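Local coordinates for hypothetical protein TT0907 (Thermus thermophilus, PDB 1WDI) that probably transfers and isomerises the ribose of S-adenosylmethionine onto the preQ1 base of tRNA, giving epoxyqueuosine in the queuosine pathway, at residues A[25-30]-A[186-191]; A[38-43]-A[325-330]. All coordinates share one frame; numbering follows the deposited sequence.

Contact 1: residues A[25-30]-A[186-191]; sequences DMARLM and GLHFTP
Asp25 and Thr190 meet through their polar ends at the start of helix 191-199, where Thr190 is the N-cap residue. The turn holding Asp25 leads into strand 28-32 of the large mixed sheet, so the pair ties the approach to a strand to the first turn of a helix. Outward from the backbone, Asp25 first presents CB, 3.6 Å from His188 O, the carbonyl that ends the 3-10 segment. Next comes CG, 3.8 Å from the methyl CG2 of Thr190; the two side chains cross at about a right angle. At the tip the oxygens differ in role. OD1 comes only to 4.1 Å from Thr190 CG2, a loose van der Waals approach, while OD2 accepts a hydrogen bond of 3.1 Å from Thr190 OG1. The hydroxyl reaches OD2 from above the carboxylate, 67° out of its plane. Thr190 holds OG1 between its own backbone N and carbonyl carbon (chi1 55°), and there the oxygen does double duty: it donates to Asp25 and accepts from Leu193 N in the helix beyond. A negative charge beside the N terminus of a helix probably suits the helix dipole. With Asp25 replaced by an alanine, the Thr190 hydroxyl is likely to lose its carboxylate acceptor and keep only the bond from Leu193 N of the two just described, and a gap would probably open beside CG2. The backbones come close too, though Asp25 N and His188 O meet at too poor an angle to bond. Beyond them, the imidazole of His188 is tied by NE2 to Asn300 OD1, and its other nitrogen, ND1, lies 3.9 Å from the methyl CB of Ala27, which approaches the ring obliquely.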
loop_
_atom_site.group_PDB
_atom_site.type_symbol
_atom_site.label_atom_id
_atom_site.label_comp_id
_atom_site.label_asym_id
_atom_site.label_seq_id
_atom_site.Cartn_x
_atom_site.Cartn_y
_atom_site.Cartn_z
ATOM N N ASP A 25 -1.491 0.912 18.047
ATOM C CA ASP A 25 -2.923 0.655 18.100
ATOM C C ASP A 25 -3.682 1.548 19.079
ATOM O O ASP A 25 -4.844 1.286 19.391
ATOM C CB ASP A 25 -3.205 -0.821 18.408
ATOM C CG ASP A 25 -2.627 -1.269 19.740
ATOM O OD1 ASP A 25 -2.027 -0.441 20.452
ATOM O OD2 ASP A 25 -2.778 -2.464 20.069
ATOM N N MET A 26 -3.026 2.599 19.567
ATOM C CA MET A 26 -3.690 3.535 20.465
ATOM C C MET A 26 -4.167 4.721 19.630
ATOM O O MET A 26 -4.797 5.647 20.139
ATOM C CB MET A 26 -2.757 3.991 21.590
ATOM C CG MET A 26 -2.660 2.999 22.755
ATOM S SD MET A 26 -4.256 2.643 23.562
ATOM C CE MET A 26 -4.461 4.132 24.586
ATOM N N ALA A 27 -3.860 4.683 18.337
ATOM C CA ALA A 27 -4.321 5.722 17.423
ATOM C C ALA A 27 -5.847 5.664 17.474
ATOM O O ALA A 27 -6.424 4.602 17.706
ATOM C CB ALA A 27 -3.838 5.430 16.009
ATOM N N ARG A 28 -6.514 6.791 17.260
ATOM C CA ARG A 28 -7.971 6.788 17.299
ATOM C C ARG A 28 -8.565 6.053 16.099
ATOM O O ARG A 28 -7.927 5.925 15.053
ATOM C CB ARG A 28 -8.500 8.222 17.363
ATOM C CG ARG A 28 -8.042 8.978 18.612
ATOM C CD ARG A 28 -8.599 10.387 18.651
ATOM N NE ARG A 28 -10.057 10.379 18.716
ATOM C CZ ARG A 28 -10.809 11.474 18.734
ATOM N NH1 ARG A 28 -10.240 12.672 18.694
ATOM N NH2 ARG A 28 -12.129 11.367 18.782
ATOM N N LEU A 29 -9.786 5.553 16.267
ATOM C CA LEU A 29 -10.474 4.838 15.205
ATOM C C LEU A 29 -11.914 5.322 15.116
ATOM O O LEU A 29 -12.682 5.192 16.075
ATOM C CB LEU A 29 -10.465 3.324 15.474
ATOM C CG LEU A 29 -11.319 2.464 14.539
ATOM C CD1 LEU A 29 -10.732 2.505 13.120
ATOM C CD2 LEU A 29 -11.376 1.031 15.047
ATOM N N MET A 30 -12.278 5.900 13.976
ATOM C CA MET A 30 -13.646 6.352 13.792
ATOM C C MET A 30 -14.373 5.252 13.040
ATOM O O MET A 30 -13.977 4.883 11.931
ATOM C CB MET A 30 -13.715 7.656 12.977
ATOM C CG MET A 30 -15.148 8.121 12.735
ATOM S SD MET A 30 -15.350 9.516 11.574
ATOM C CE MET A 30 -14.941 10.857 12.641
ATOM N N GLY A 186 -1.917 -0.310 7.489
ATOM C CA GLY A 186 -1.448 -1.477 8.217
ATOM C C GLY A 186 -0.505 -1.168 9.368
ATOM O O GLY A 186 -0.328 -1.992 10.264
ATOM N N LEU A 187 0.101 0.016 9.350
ATOM C CA LEU A 187 1.039 0.416 10.397
ATOM C C LEU A 187 0.382 0.489 11.775
ATOM O O LEU A 187 1.058 0.355 12.796
ATOM C CB LEU A 187 1.655 1.778 10.066
ATOM C CG LEU A 187 2.689 2.315 11.070
ATOM C CD1 LEU A 187 4.017 1.593 10.870
ATOM C CD2 LEU A 187 2.876 3.815 10.881
ATOM N N HIS A 188 -0.933 0.695 11.794
ATOM C CA HIS A 188 -1.693 0.808 13.042
ATOM C C HIS A 188 -1.776 -0.472 13.860
ATOM O O HIS A 188 -2.050 -0.427 15.062
ATOM C CB HIS A 188 -3.110 1.296 12.740
ATOM C CG HIS A 188 -3.154 2.631 12.066
ATOM N ND1 HIS A 188 -2.710 3.785 12.673
ATOM C CD2 HIS A 188 -3.593 2.997 10.838
ATOM C CE1 HIS A 188 -2.878 4.805 11.850
ATOM N NE2 HIS A 188 -3.412 4.354 10.729
ATOM N N PHE A 189 -1.552 -1.610 13.211
ATOM C CA PHE A 189 -1.622 -2.892 13.890
ATOM C C PHE A 189 -0.341 -3.247 14.638
ATOM O O PHE A 189 0.760 -2.899 14.221
ATOM C CB PHE A 189 -1.950 -4.019 12.899
ATOM C CG PHE A 189 -3.343 -3.949 12.332
ATOM C CD1 PHE A 189 -3.697 -2.941 11.437
ATOM C CD2 PHE A 189 -4.301 -4.894 12.692
ATOM C CE1 PHE A 189 -4.988 -2.876 10.907
ATOM C CE2 PHE A 189 -5.591 -4.840 12.171
ATOM C CZ PHE A 189 -5.937 -3.825 11.271
ATOM N N THR A 190 -0.507 -3.948 15.751
ATOM C CA THR A 190 0.609 -4.388 16.573
ATOM C C THR A 190 0.502 -5.900 16.670
ATOM O O THR A 190 -0.546 -6.473 16.370
ATOM C CB THR A 190 0.504 -3.846 18.005
ATOM O OG1 THR A 190 -0.763 -4.234 18.549
ATOM C CG2 THR A 190 0.632 -2.320 18.032
ATOM N N PRO A 191 1.586 -6.568 17.089
ATOM C CA PRO A 191 1.532 -8.025 17.211
ATOM C C PRO A 191 0.403 -8.425 18.163
ATOM O O PRO A 191 -0.259 -9.441 17.961
ATOM C CB PRO A 191 2.917 -8.371 17.762
ATOM C CG PRO A 191 3.786 -7.333 17.118
ATOM C CD PRO A 191 2.960 -6.072 17.297
#

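Contact 2: residues A[38-43]-A[325-330]; sequences FRVAHK and YRLAVA
Helix 318-330 lies beside strand 40-44, a strand at the margin of the mixed sheet, and Leu327 on its last turns bridges the gap. The leucine stands clear of the helix with CG anti to its backbone N (chi1 179°), which carries CD2 out to three side chains of 38-43. Val40 comes straight at it: the two reach toward each other tip to tip, with Val40 CG2 only 3.5 Å from Leu327 CD2, a snug approach for two methyl groups. This is helix-on-sheet packing, and it follows the alternation of an extended chain: Phe38, Val40 and His42 point their CB atoms toward the helix, while the intervening Arg39 turns away. Both rings offer an edge to the same methyl, which lies near each ring plane. For Phe38 the contact is looser, CZ standing 4.3 Å from Leu327 CD2. His42 comes nearer, its CE1 being 3.9 Å from Leu327 CD2 while its neighbour NE2 lies 4.0 Å from that methyl. The rotation of this imidazole is probably fixed from its other nitrogen, since ND1 is hydrogen-bonded to Tyr333 OH. Next to Leu327 on the helix, the side chain of Ala328 touches Phe301 and Phe335.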
loop_
_atom_site.group_PDB
_atom_site.type_symbol
_atom_site.label_atom_id
_atom_site.label_comp_id
_atom_site.label_asym_id
_atom_site.label_seq_id
_atom_site.Cartn_x
_atom_site.Cartn_y
_atom_site.Cartn_z
ATOM N N PHE A 38 -26.826 8.125 9.833
ATOM C CA PHE A 38 -25.463 8.574 10.051
ATOM C C PHE A 38 -25.161 8.244 11.516
ATOM O O PHE A 38 -25.906 8.634 12.408
ATOM C CB PHE A 38 -25.364 10.087 9.851
ATOM C CG PHE A 38 -23.983 10.644 10.071
ATOM C CD1 PHE A 38 -23.034 10.610 9.053
ATOM C CD2 PHE A 38 -23.633 11.206 11.294
ATOM C CE1 PHE A 38 -21.755 11.131 9.247
ATOM C CE2 PHE A 38 -22.358 11.731 11.503
ATOM C CZ PHE A 38 -21.415 11.696 10.479
ATOM N N ARG A 39 -24.082 7.516 11.758
ATOM C CA ARG A 39 -23.704 7.169 13.120
ATOM C C ARG A 39 -22.260 6.704 13.141
ATOM O O ARG A 39 -21.810 5.985 12.247
ATOM C CB ARG A 39 -24.627 6.082 13.690
ATOM C CG ARG A 39 -24.588 4.752 12.968
ATOM C CD ARG A 39 -25.674 3.822 13.504
ATOM N NE ARG A 39 -25.608 2.490 12.909
ATOM C CZ ARG A 39 -25.845 2.220 11.628
ATOM N NH1 ARG A 39 -26.178 3.191 10.777
ATOM N NH2 ARG A 39 -25.735 0.971 11.193
ATOM N N VAL A 40 -21.532 7.148 14.153
ATOM C CA VAL A 40 -20.138 6.787 14.284
ATOM C C VAL A 40 -19.824 6.416 15.724
ATOM O O VAL A 40 -20.570 6.745 16.648
ATOM C CB VAL A 40 -19.215 7.962 13.873
ATOM C CG1 VAL A 40 -19.557 8.440 12.465
ATOM C CG2 VAL A 40 -19.360 9.106 14.866
ATOM N N ALA A 41 -18.721 5.704 15.901
ATOM C CA ALA A 41 -18.261 5.337 17.227
ATOM C C ALA A 41 -16.855 5.904 17.269
ATOM O O ALA A 41 -16.093 5.744 16.317
ATOM C CB ALA A 41 -18.234 3.815 17.392
ATOM N N HIS A 42 -16.522 6.601 18.350
ATOM C CA HIS A 42 -15.195 7.175 18.496
ATOM C C HIS A 42 -14.399 6.220 19.371
ATOM O O HIS A 42 -14.552 6.196 20.593
ATOM C CB HIS A 42 -15.296 8.569 19.121
ATOM C CG HIS A 42 -16.008 9.553 18.247
ATOM N ND1 HIS A 42 -15.510 9.957 17.026
ATOM C CD2 HIS A 42 -17.215 10.156 18.377
ATOM C CE1 HIS A 42 -16.378 10.763 16.441
ATOM N NE2 HIS A 42 -17.422 10.900 17.240
ATOM N N LYS A 43 -13.556 5.424 18.719
ATOM C CA LYS A 43 -12.753 4.412 19.391
ATOM C C LYS A 43 -11.261 4.578 19.149
ATOM O O LYS A 43 -10.770 5.663 18.827
ATOM C CB LYS A 43 -13.172 3.022 18.890
ATOM C CG LYS A 43 -14.625 2.642 19.186
ATOM C CD LYS A 43 -14.775 2.145 20.618
ATOM C CE LYS A 43 -16.241 1.992 21.006
ATOM N NZ LYS A 43 -16.383 1.398 22.369
ATOM N N TYR A 325 -15.725 13.175 7.552
ATOM C CA TYR A 325 -14.430 13.846 7.564
ATOM C C TYR A 325 -14.504 15.174 8.307
ATOM O O TYR A 325 -13.576 15.545 9.023
ATOM C CB TYR A 325 -13.918 14.070 6.138
ATOM C CG TYR A 325 -12.998 12.969 5.649
ATOM C CD1 TYR A 325 -13.474 11.679 5.424
ATOM C CD2 TYR A 325 -11.644 13.217 5.435
ATOM C CE1 TYR A 325 -12.617 10.659 4.992
ATOM C CE2 TYR A 325 -10.784 12.211 5.011
ATOM C CZ TYR A 325 -11.274 10.936 4.790
ATOM O OH TYR A 325 -10.413 9.941 4.369
ATOM N N ARG A 326 -15.609 15.891 8.141
ATOM C CA ARG A 326 -15.777 17.162 8.836
ATOM C C ARG A 326 -15.858 16.864 10.331
ATOM O O ARG A 326 -15.294 17.588 11.145
ATOM C CB ARG A 326 -17.049 17.865 8.357
ATOM C CG ARG A 326 -16.812 19.270 7.839
ATOM C CD ARG A 326 -17.509 19.493 6.504
ATOM N NE ARG A 326 -18.945 19.245 6.586
ATOM C CZ ARG A 326 -19.674 18.806 5.568
ATOM N NH1 ARG A 326 -19.092 18.572 4.394
ATOM N NH2 ARG A 326 -20.971 18.585 5.723
ATOM N N LEU A 327 -16.548 15.784 10.685
ATOM C CA LEU A 327 -16.673 15.386 12.083
ATOM C C LEU A 327 -15.289 15.040 12.630
ATOM O O LEU A 327 -14.933 15.437 13.737
ATOM C CB LEU A 327 -17.597 14.167 12.227
ATOM C CG LEU A 327 -17.779 13.651 13.667
ATOM C CD1 LEU A 327 -18.494 14.723 14.493
ATOM C CD2 LEU A 327 -18.586 12.349 13.683
ATOM N N ALA A 328 -14.512 14.295 11.847
ATOM C CA ALA A 328 -13.163 13.899 12.249
ATOM C C ALA A 328 -12.331 15.140 12.543
ATOM O O ALA A 328 -11.606 15.197 13.544
ATOM C CB ALA A 328 -12.504 13.077 11.150
ATOM N N VAL A 329 -12.430 16.131 11.664
ATOM C CA VAL A 329 -11.696 17.374 11.859
ATOM C C VAL A 329 -12.147 18.030 13.170
ATOM O O VAL A 329 -11.331 18.339 14.035
ATOM C CB VAL A 329 -11.940 18.366 10.699
ATOM C CG1 VAL A 329 -11.330 19.731 11.040
ATOM C CG2 VAL A 329 -11.324 17.825 9.414
ATOM N N ALA A 330 -13.455 18.223 13.312
ATOM C CA ALA A 330 -14.021 18.847 14.506
ATOM C C ALA A 330 -13.695 18.093 15.797
ATOM O O ALA A 330 -13.560 18.706 16.856
ATOM C CB ALA A 330 -15.531 18.981 14.351
#

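From the N terminus the chain runs through 25-30, turns back after strand 28-32, and returns antiparallel as 38-43. It then travels far before 186-191 comes back to 25-30, where contact 1 closes a loop of 155 residues. Contact 2 closes later, when 325-330 reaches 38-43 across 281 intervening residues; because their segments alternate, the two loops cross rather than nest. Their centres lie about 17 Å apart, yet they touch: Leu29 N and Lys43 O are 2.7 Å apart, a probable hydrogen bond between the paired strands, and Met30 CE packs on Ala328 CA. Contact 1 thus joins the N-cap of helix 191-199 to the lead-in of the first hairpin strand, and contact 2 joins helix 318-330 to the second.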